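Local coordinates for putative thiol-disulfide isomerase or thioredoxin (Salmonella enterica subsp. enterica serovar Typhimurium, PDB 3L9V), which probably catalyses thiol-disulfide exchange as a DsbA-like oxidoreductase, introducing or rearranging disulfide bonds in substrate proteins, at residues A[16-21]-A[50-55]; A[67-72]-A[129-134]; A[21-26]-A[58-63]. All coordinates share one frame; numbering follows the deposited sequence.

Interaction 1. Residues A[16-21]-A[50-55]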
loop_
_atom_site.group_PDB
_atom_site.type_symbol
_atom_site.label_atom_id
_atom_site.label_comp_id
_atom_site.label_asym_id
_atom_site.label_seq_id
_atom_site.Cartn_x
_atom_site.Cartn_y
_atom_site.Cartn_z
ATOM N N PRO A 16 -10.726 -6.046 -4.683
ATOM C CA PRO A 16 -11.216 -5.090 -3.698
ATOM C C PRO A 16 -11.661 -3.808 -4.424
ATOM O O PRO A 16 -11.183 -3.563 -5.525
ATOM C CB PRO A 16 -9.977 -4.828 -2.833
ATOM C CG PRO A 16 -9.124 -6.055 -2.992
ATOM C CD PRO A 16 -9.352 -6.508 -4.398
ATOM N N ALA A 17 -12.549 -3.011 -3.834
ATOM C CA ALA A 17 -13.035 -1.802 -4.509
ATOM C C ALA A 17 -11.904 -0.855 -4.852
ATOM O O ALA A 17 -11.904 -0.239 -5.926
ATOM C CB ALA A 17 -14.066 -1.077 -3.674
ATOM N N VAL A 18 -10.967 -0.702 -3.920
ATOM C CA VAL A 18 -9.742 0.042 -4.200
ATOM C C VAL A 18 -8.538 -0.779 -3.785
ATOM O O VAL A 18 -8.514 -1.388 -2.708
ATOM C CB VAL A 18 -9.693 1.419 -3.493
ATOM C CG1 VAL A 18 -8.416 2.160 -3.871
ATOM C CG2 VAL A 18 -10.891 2.262 -3.867
ATOM N N VAL A 19 -7.550 -0.820 -4.656
ATOM C CA VAL A 19 -6.277 -1.454 -4.365
ATOM C C VAL A 19 -5.184 -0.420 -4.614
ATOM O O VAL A 19 -5.207 0.267 -5.634
ATOM C CB VAL A 19 -6.047 -2.649 -5.289
ATOM C CG1 VAL A 19 -4.620 -3.186 -5.159
ATOM C CG2 VAL A 19 -7.093 -3.750 -5.016
ATOM N N GLU A 20 -4.248 -0.304 -3.678
ATOM C CA GLU A 20 -3.067 0.539 -3.884
ATOM C C GLU A 20 -1.741 -0.235 -3.711
ATOM O O GLU A 20 -1.456 -0.784 -2.649
ATOM C CB GLU A 20 -3.115 1.755 -2.957
ATOM C CG GLU A 20 -1.884 2.626 -3.051
ATOM C CD GLU A 20 -1.888 3.803 -2.087
ATOM O OE1 GLU A 20 -2.952 4.167 -1.536
ATOM O OE2 GLU A 20 -0.801 4.370 -1.881
ATOM N N PHE A 21 -0.959 -0.326 -4.773
ATOM C CA PHE A 21 0.390 -0.863 -4.664
ATOM C C PHE A 21 1.302 0.288 -4.265
ATOM O O PHE A 21 1.235 1.384 -4.861
ATOM C CB PHE A 21 0.847 -1.486 -5.980
ATOM C CG PHE A 21 0.122 -2.772 -6.331
ATOM C CD1 PHE A 21 -1.162 -2.739 -6.866
ATOM C CD2 PHE A 21 0.724 -4.008 -6.120
ATOM C CE1 PHE A 21 -1.832 -3.918 -7.208
ATOM C CE2 PHE A 21 0.051 -5.200 -6.436
ATOM C CZ PHE A 21 -1.225 -5.153 -6.987
ATOM N N SER A 50 -17.578 -1.889 0.599
ATOM C CA SER A 50 -16.338 -1.884 -0.191
ATOM C C SER A 50 -15.097 -1.702 0.686
ATOM O O SER A 50 -15.173 -1.154 1.784
ATOM C CB SER A 50 -16.364 -0.743 -1.217
ATOM O OG SER A 50 -17.334 -0.942 -2.235
ATOM N N ARG A 51 -13.946 -2.140 0.187
ATOM C CA ARG A 51 -12.711 -2.012 0.951
ATOM C C ARG A 51 -11.550 -1.465 0.125
ATOM O O ARG A 51 -11.532 -1.592 -1.101
ATOM C CB ARG A 51 -12.331 -3.356 1.590
ATOM C CG ARG A 51 -11.933 -4.467 0.614
ATOM C CD ARG A 51 -11.938 -5.835 1.331
ATOM N NE ARG A 51 -11.391 -6.945 0.541
ATOM C CZ ARG A 51 -11.974 -7.458 -0.543
ATOM N NH1 ARG A 51 -13.110 -6.947 -1.004
ATOM N NH2 ARG A 51 -11.409 -8.476 -1.183
HETATM N N MSE A 52 -10.593 -0.843 0.811
HETATM C CA MSE A 52 -9.343 -0.455 0.201
HETATM C C MSE A 52 -8.303 -1.360 0.811
HETATM O O MSE A 52 -8.220 -1.466 2.031
HETATM C CB MSE A 52 -8.983 0.998 0.547
HETATM C CG MSE A 52 -7.586 1.402 0.067
HETATM SE SE MSE A 52 -7.263 3.303 0.384
HETATM C CE MSE A 52 -5.648 3.628 -0.611
ATOM N N VAL A 53 -7.498 -1.980 -0.048
ATOM C CA VAL A 53 -6.419 -2.856 0.365
ATOM C C VAL A 53 -5.099 -2.362 -0.224
ATOM O O VAL A 53 -5.062 -1.939 -1.382
ATOM C CB VAL A 53 -6.680 -4.291 -0.123
ATOM C CG1 VAL A 53 -5.636 -5.220 0.412
ATOM C CG2 VAL A 53 -8.077 -4.747 0.328
ATOM N N LYS A 54 -4.023 -2.427 0.566
ATOM C CA LYS A 54 -2.705 -2.022 0.102
ATOM C C LYS A 54 -1.742 -3.183 0.036
ATOM O O LYS A 54 -1.646 -4.028 0.946
ATOM C CB LYS A 54 -2.115 -0.896 0.989
ATOM C CG LYS A 54 -3.022 0.292 1.125
ATOM C CD LYS A 54 -2.317 1.447 1.827
ATOM C CE LYS A 54 -1.174 1.979 0.993
ATOM N NZ LYS A 54 -0.549 3.224 1.540
ATOM N N TYR A 55 -1.002 -3.204 -1.050
ATOM C CA TYR A 55 -0.028 -4.221 -1.272
ATOM C C TYR A 55 1.316 -3.577 -1.475
ATOM O O TYR A 55 1.433 -2.622 -2.237
ATOM C CB TYR A 55 -0.365 -5.008 -2.534
ATOM C CG TYR A 55 -1.715 -5.691 -2.511
ATOM C CD1 TYR A 55 -2.065 -6.554 -1.477
ATOM C CD2 TYR A 55 -2.611 -5.523 -3.562
ATOM C CE1 TYR A 55 -3.293 -7.215 -1.479
ATOM C CE2 TYR A 55 -3.841 -6.179 -3.576
ATOM C CZ TYR A 55 -4.170 -7.020 -2.535
ATOM O OH TYR A 55 -5.382 -7.649 -2.547
HETATM O O HOH W 1 -14.472 -4.189 -1.656
HETATM O O HOH W 2 1.004 4.969 -0.048
#

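Interaction 2. Residues A[67-72]-A[129-134]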
loop_
_atom_site.group_PDB
_atom_site.type_symbol
_atom_site.label_atom_id
_atom_site.label_comp_id
_atom_site.label_asym_id
_atom_site.label_seq_id
_atom_site.Cartn_x
_atom_site.Cartn_y
_atom_site.Cartn_z
ATOM N N LEU A 67 10.590 -5.897 3.358
ATOM C CA LEU A 67 9.417 -5.093 3.662
ATOM C C LEU A 67 8.128 -5.780 3.155
ATOM O O LEU A 67 7.160 -5.867 3.881
ATOM C CB LEU A 67 9.587 -3.683 3.086
ATOM C CG LEU A 67 10.689 -2.919 3.877
ATOM C CD1 LEU A 67 11.098 -1.678 3.143
ATOM C CD2 LEU A 67 10.187 -2.558 5.277
ATOM N N THR A 68 8.132 -6.270 1.916
ATOM C CA THR A 68 6.963 -6.981 1.387
ATOM C C THR A 68 6.536 -8.153 2.292
ATOM O O THR A 68 5.361 -8.363 2.519
ATOM C CB THR A 68 7.206 -7.488 -0.066
ATOM O OG1 THR A 68 7.344 -6.365 -0.949
ATOM C CG2 THR A 68 6.028 -8.420 -0.586
ATOM N N ARG A 69 7.501 -8.898 2.803
ATOM C CA ARG A 69 7.220 -10.026 3.695
ATOM C C ARG A 69 6.747 -9.496 5.029
ATOM O O ARG A 69 5.832 -10.046 5.614
ATOM C CB ARG A 69 8.459 -10.923 3.858
ATOM C CG ARG A 69 8.274 -12.167 4.791
ATOM C CD ARG A 69 9.425 -13.170 4.601
ATOM N NE ARG A 69 9.291 -13.911 3.357
ATOM C CZ ARG A 69 8.536 -15.000 3.214
ATOM N NH1 ARG A 69 7.874 -15.491 4.253
ATOM N NH2 ARG A 69 8.449 -15.601 2.033
ATOM N N ALA A 70 7.351 -8.403 5.497
ATOM C CA ALA A 70 6.932 -7.789 6.747
ATOM C C ALA A 70 5.490 -7.306 6.626
ATOM O O ALA A 70 4.679 -7.501 7.541
ATOM C CB ALA A 70 7.864 -6.635 7.119
ATOM N N TRP A 71 5.167 -6.705 5.474
ATOM C CA TRP A 71 3.797 -6.278 5.203
ATOM C C TRP A 71 2.821 -7.468 5.103
ATOM O O TRP A 71 1.690 -7.398 5.551
ATOM C CB TRP A 71 3.761 -5.480 3.892
ATOM C CG TRP A 71 2.450 -4.824 3.654
ATOM C CD1 TRP A 71 1.512 -5.176 2.708
ATOM C CD2 TRP A 71 1.912 -3.690 4.357
ATOM N NE1 TRP A 71 0.417 -4.339 2.806
ATOM C CE2 TRP A 71 0.642 -3.413 3.792
ATOM C CE3 TRP A 71 2.371 -2.896 5.421
ATOM C CZ2 TRP A 71 -0.164 -2.356 4.239
ATOM C CZ3 TRP A 71 1.573 -1.862 5.873
ATOM C CH2 TRP A 71 0.314 -1.592 5.279
ATOM N N ALA A 72 3.262 -8.527 4.450
ATOM C CA ALA A 72 2.478 -9.760 4.401
ATOM C C ALA A 72 2.137 -10.186 5.840
ATOM O O ALA A 72 1.026 -10.614 6.133
ATOM C CB ALA A 72 3.281 -10.845 3.666
ATOM N N ASP A 129 2.078 -17.340 1.882
ATOM C CA ASP A 129 0.946 -17.204 0.971
ATOM C C ASP A 129 0.724 -15.733 0.640
ATOM O O ASP A 129 0.416 -15.399 -0.482
ATOM C CB ASP A 129 -0.346 -17.723 1.600
ATOM C CG ASP A 129 -0.419 -19.243 1.655
ATOM O OD1 ASP A 129 0.518 -19.914 1.189
ATOM O OD2 ASP A 129 -1.428 -19.757 2.174
HETATM N N MSE A 130 0.865 -14.865 1.638
HETATM C CA MSE A 130 0.535 -13.456 1.468
HETATM C C MSE A 130 1.610 -12.721 0.651
HETATM O O MSE A 130 1.325 -11.750 -0.055
HETATM C CB MSE A 130 0.300 -12.789 2.818
HETATM C CG MSE A 130 -0.619 -11.582 2.759
HETATM SE SE MSE A 130 -2.439 -12.058 2.204
HETATM C CE MSE A 130 -3.301 -10.380 2.633
ATOM N N VAL A 131 2.842 -13.197 0.757
ATOM C CA VAL A 131 3.922 -12.734 -0.099
ATOM C C VAL A 131 3.620 -13.189 -1.525
ATOM O O VAL A 131 3.722 -12.405 -2.476
ATOM C CB VAL A 131 5.303 -13.267 0.358
ATOM C CG1 VAL A 131 6.370 -12.878 -0.615
ATOM C CG2 VAL A 131 5.682 -12.748 1.773
ATOM N N ALA A 132 3.219 -14.453 -1.676
ATOM C CA ALA A 132 2.859 -14.950 -3.000
ATOM C C ALA A 132 1.774 -14.079 -3.595
ATOM O O ALA A 132 1.864 -13.666 -4.747
ATOM C CB ALA A 132 2.384 -16.386 -2.935
ATOM N N LEU A 133 0.738 -13.801 -2.814
ATOM C CA LEU A 133 -0.367 -13.012 -3.328
ATOM C C LEU A 133 0.102 -11.628 -3.819
ATOM O O LEU A 133 -0.310 -11.174 -4.898
ATOM C CB LEU A 133 -1.452 -12.850 -2.275
ATOM C CG LEU A 133 -2.610 -11.955 -2.732
ATOM C CD1 LEU A 133 -3.460 -12.635 -3.820
ATOM C CD2 LEU A 133 -3.469 -11.527 -1.557
ATOM N N GLN A 134 0.957 -10.961 -3.039
ATOM C CA GLN A 134 1.399 -9.609 -3.413
ATOM C C GLN A 134 2.164 -9.614 -4.719
ATOM O O GLN A 134 1.989 -8.721 -5.574
ATOM C CB GLN A 134 2.220 -8.952 -2.299
ATOM C CG GLN A 134 1.373 -8.608 -1.049
ATOM C CD GLN A 134 2.234 -8.037 0.074
ATOM O OE1 GLN A 134 2.381 -6.818 0.196
ATOM N NE2 GLN A 134 2.810 -8.922 0.898
#

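Interaction 3. Residues A[21-26]-A[58-63]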
loop_
_atom_site.group_PDB
_atom_site.type_symbol
_atom_site.label_atom_id
_atom_site.label_comp_id
_atom_site.label_asym_id
_atom_site.label_seq_id
_atom_site.Cartn_x
_atom_site.Cartn_y
_atom_site.Cartn_z
ATOM N N PHE A 21 -0.959 -0.326 -4.773
ATOM C CA PHE A 21 0.390 -0.863 -4.664
ATOM C C PHE A 21 1.302 0.288 -4.265
ATOM O O PHE A 21 1.235 1.384 -4.861
ATOM C CB PHE A 21 0.847 -1.486 -5.980
ATOM C CG PHE A 21 0.122 -2.772 -6.331
ATOM C CD1 PHE A 21 -1.162 -2.739 -6.866
ATOM C CD2 PHE A 21 0.724 -4.008 -6.120
ATOM C CE1 PHE A 21 -1.832 -3.918 -7.208
ATOM C CE2 PHE A 21 0.051 -5.200 -6.436
ATOM C CZ PHE A 21 -1.225 -5.153 -6.987
ATOM N N PHE A 22 2.138 0.042 -3.253
ATOM C CA PHE A 22 2.967 1.099 -2.666
ATOM C C PHE A 22 4.292 0.503 -2.221
ATOM O O PHE A 22 4.450 -0.717 -2.192
ATOM C CB PHE A 22 2.263 1.759 -1.455
ATOM C CG PHE A 22 2.347 0.925 -0.144
ATOM C CD1 PHE A 22 1.623 -0.257 0.003
ATOM C CD2 PHE A 22 3.166 1.325 0.902
ATOM C CE1 PHE A 22 1.710 -1.021 1.184
ATOM C CE2 PHE A 22 3.269 0.583 2.081
ATOM C CZ PHE A 22 2.526 -0.598 2.226
ATOM N N SER A 23 5.233 1.371 -1.862
ATOM C CA SER A 23 6.497 0.935 -1.288
ATOM C C SER A 23 6.908 1.859 -0.148
ATOM O O SER A 23 6.706 3.053 -0.239
ATOM C CB SER A 23 7.597 0.967 -2.343
ATOM O OG SER A 23 8.865 0.804 -1.723
ATOM N N PHE A 24 7.514 1.325 0.910
ATOM C CA PHE A 24 8.026 2.201 1.973
ATOM C C PHE A 24 9.190 3.120 1.534
ATOM O O PHE A 24 9.587 4.038 2.261
ATOM C CB PHE A 24 8.365 1.381 3.223
ATOM C CG PHE A 24 7.147 0.866 3.928
ATOM C CD1 PHE A 24 6.252 1.741 4.499
ATOM C CD2 PHE A 24 6.881 -0.488 3.980
ATOM C CE1 PHE A 24 5.110 1.282 5.113
ATOM C CE2 PHE A 24 5.755 -0.952 4.607
ATOM C CZ PHE A 24 4.863 -0.067 5.170
ATOM N N TYR A 25 9.703 2.883 0.331
ATOM C CA TYR A 25 10.772 3.684 -0.242
ATOM C C TYR A 25 10.265 4.795 -1.183
ATOM O O TYR A 25 11.044 5.621 -1.639
ATOM C CB TYR A 25 11.712 2.803 -1.057
ATOM C CG TYR A 25 12.630 1.915 -0.254
ATOM C CD1 TYR A 25 13.766 2.433 0.364
ATOM C CD2 TYR A 25 12.387 0.545 -0.153
ATOM C CE1 TYR A 25 14.618 1.615 1.083
ATOM C CE2 TYR A 25 13.234 -0.280 0.547
ATOM C CZ TYR A 25 14.339 0.263 1.179
ATOM O OH TYR A 25 15.180 -0.560 1.872
ATOM N N CYS A 26 8.960 4.804 -1.437
ATOM C CA CYS A 26 8.338 5.676 -2.432
ATOM C C CYS A 26 7.846 6.978 -1.817
ATOM O O CYS A 26 6.897 6.978 -1.052
ATOM C CB CYS A 26 7.162 4.934 -3.081
ATOM S SG CYS A 26 6.067 5.963 -4.095
ATOM N N SER A 58 8.150 -5.093 -4.100
ATOM C CA SER A 58 9.461 -5.541 -3.665
ATOM C C SER A 58 10.559 -4.946 -4.505
ATOM O O SER A 58 11.705 -4.908 -4.071
ATOM C CB SER A 58 9.537 -7.069 -3.747
ATOM O OG SER A 58 8.540 -7.620 -2.919
ATOM N N LEU A 59 10.209 -4.477 -5.702
ATOM C CA LEU A 59 11.241 -4.121 -6.665
ATOM C C LEU A 59 12.107 -2.948 -6.225
ATOM O O LEU A 59 13.256 -2.826 -6.642
ATOM C CB LEU A 59 10.679 -3.919 -8.088
ATOM C CG LEU A 59 9.831 -2.735 -8.563
ATOM C CD1 LEU A 59 10.472 -1.372 -8.307
ATOM C CD2 LEU A 59 9.562 -2.909 -10.054
ATOM N N LEU A 60 11.573 -2.095 -5.370
ATOM C CA LEU A 60 12.250 -0.850 -5.051
ATOM C C LEU A 60 13.064 -0.972 -3.759
ATOM O O LEU A 60 12.595 -1.558 -2.772
ATOM C CB LEU A 60 11.208 0.261 -4.919
ATOM C CG LEU A 60 11.612 1.716 -5.048
ATOM C CD1 LEU A 60 12.171 2.037 -6.440
ATOM C CD2 LEU A 60 10.391 2.553 -4.764
ATOM N N GLY A 61 14.285 -0.435 -3.783
ATOM C CA GLY A 61 15.137 -0.346 -2.612
ATOM C C GLY A 61 15.805 -1.630 -2.146
ATOM O O GLY A 61 15.426 -2.731 -2.537
ATOM N N PRO A 62 16.834 -1.487 -1.301
ATOM C CA PRO A 62 17.609 -2.611 -0.756
ATOM C C PRO A 62 16.744 -3.612 0.010
ATOM O O PRO A 62 16.952 -4.801 -0.146
ATOM C CB PRO A 62 18.577 -1.940 0.231
ATOM C CG PRO A 62 18.635 -0.513 -0.174
ATOM C CD PRO A 62 17.305 -0.181 -0.812
ATOM N N LEU A 63 15.807 -3.138 0.828
ATOM C CA LEU A 63 15.019 -4.033 1.675
ATOM C C LEU A 63 13.685 -4.412 1.027
ATOM O O LEU A 63 12.782 -4.919 1.699
ATOM C CB LEU A 63 14.811 -3.416 3.069
ATOM C CG LEU A 63 16.095 -3.214 3.911
ATOM C CD1 LEU A 63 15.865 -2.341 5.138
ATOM C CD2 LEU A 63 16.716 -4.542 4.330
HETATM O O HOH W 3 9.960 -1.615 -1.938
#

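Interaction 1. Residues A[16-21]-A[50-55]
K54 NZ sits among several acidic partners at the end of this strand pair, E20 across the contact being one of them. E20 OE2 reaches K54 NZ in a long salt bridge of 3.6 Å, and the two side chains run side by side. A water accepts a hydrogen bond from K54 NZ at 2.8 Å and donates one to E20 OE2 at 2.6 Å, closing the pair into a small triangle. K54 NZ also makes salt bridges with E84 and D39, so the ammonium is shared. E20 stands fully extended, CG anti to the backbone N (chi1 176°), which brings its carboxylate alongside K54 CE and NZ.

Four backbone bonds join the strands in parallel: V18 N to R51 O, V53 N to V18 O, E20 N to V53 O and Y55 N to E20 O. On the face carrying V19, V53, F21 and Y55, V19 CG1 lies 3.5 Å from Y55 CD2. The rings of F21 and Y55 meet obliquely, planes at 54°, and Y55 CB makes an off-centre CH-pi contact with the F21 ring, 4.3 Å from its centroid. At the start of the pair, in one of two modelled conformers of V53, P16 CB meets V53 CG2 at 3.7 Å. Together, 18-21 and 52-55 are the neighbouring parallel strands of a beta-alpha-beta unit, as in the thioredoxin fold.

Interaction 2. Residues A[67-72]-A[129-134]
Two helices of the DsbA-like helical region, 64-77 and 125-140, pack across each other here, with T68, R69 and A72 of the first facing V131 and Q134 of the second. The axes of the two segments approach to 8.6 Å and cross at 119°.

The polar link is the Q134 amide. Its NE2 donates to T68 O at 3.1 Å, in a bond somewhat bent and tilted from both the carbonyl and the amide planes, and also reaches back to M130 O in a weak bond of 3.3 Å within its own helix. T68 O is thus gripped twice: A72 N, in the regular helical bond, arrives from the opposite face of the carbonyl plane. The other end of the amide, OE1, accepts from H56 N on the neighbouring strand and lies at the edge of the W71 indole, 3.1 Å from W71 CD1. With both ends held, the rotation of the amide is probably well fixed. CG anti to the carbonyl carbon (chi1 -69°) and an extended chain beyond it carry the group across to helix 64-77.

Beside it lies an apolar patch: A72 CB fits against V131 CG2 at 3.6 Å and meets M130 CB at 3.7 Å. The same V131 methyl, CG2, also sits 3.9 Å above the plane of the charged R69 guanidinium, over its centre; that group is held by N128 and I122 O. The methyl of A72 lets the helices come close at this point. The crossing thus packs two helices of the DsbA-like helical region, and Q134 OE1 links it to strand 52-56 of the thioredoxin-fold sheet.

Interaction 3. Residues A[21-26]-A[58-63]
The turn leading into the probable redox CxxC motif leans here on the loop before helix 64-77, chiefly through Y25, L60 and G61. The Y25 ring turns one face to the loop: G61 CA sits over the centre of the ring, 3.8 Å from the centroid and 14° off the normal, a CH-pi contact. The positive phi of G61 also suits glycine. Farther out, Y25 OH accepts from L63 N at 2.9 Å, holding the residue at the N-cap position of the next helix, while P62 CD packs on Y25 CZ at 3.6 Å. At the base of the side chain, L60 CD2 packs on Y25 CB at 3.9 Å.

S23 supplies the polar side. Its OG, anti to the backbone N (chi1 168°), accepts from Y25 N at 3.0 Å in an ST turn and donates to a water at 2.7 Å. That water donates to L60 O at 2.8 Å and so ties the two segments together near the edge of the Y25 ring. S23 to C26 forms a type I turn, and C26 stands at the N-cap of helix 27-35, the position of the first cysteine in thioredoxin-type CxxC sites.

Overall arrangement
The three contacts gather on the side of the sheet formed by strands 18-22 and 52-56, the latter an outermost strand. Interactions 1 and 3 share F21, and the strand pairing of interaction 1 carries on into interaction 3 through F22 N to Y55 O, 2.9 Å. Interaction 2 rests on the edge strand 52-56: W71 NE1 lies 2.8 Å from K54 O, a probable hydrogen bond. It meets interaction 3 where T68 OG1 approaches S58 OG at 2.6 Å and where L67 CD1 packs on Y25 CE2 at 3.6 Å. The centres of interactions 2 and 3 are about 12 Å apart. The probable CxxC site begins at C26, in interaction 3, and E20 of interaction 1 lies near it.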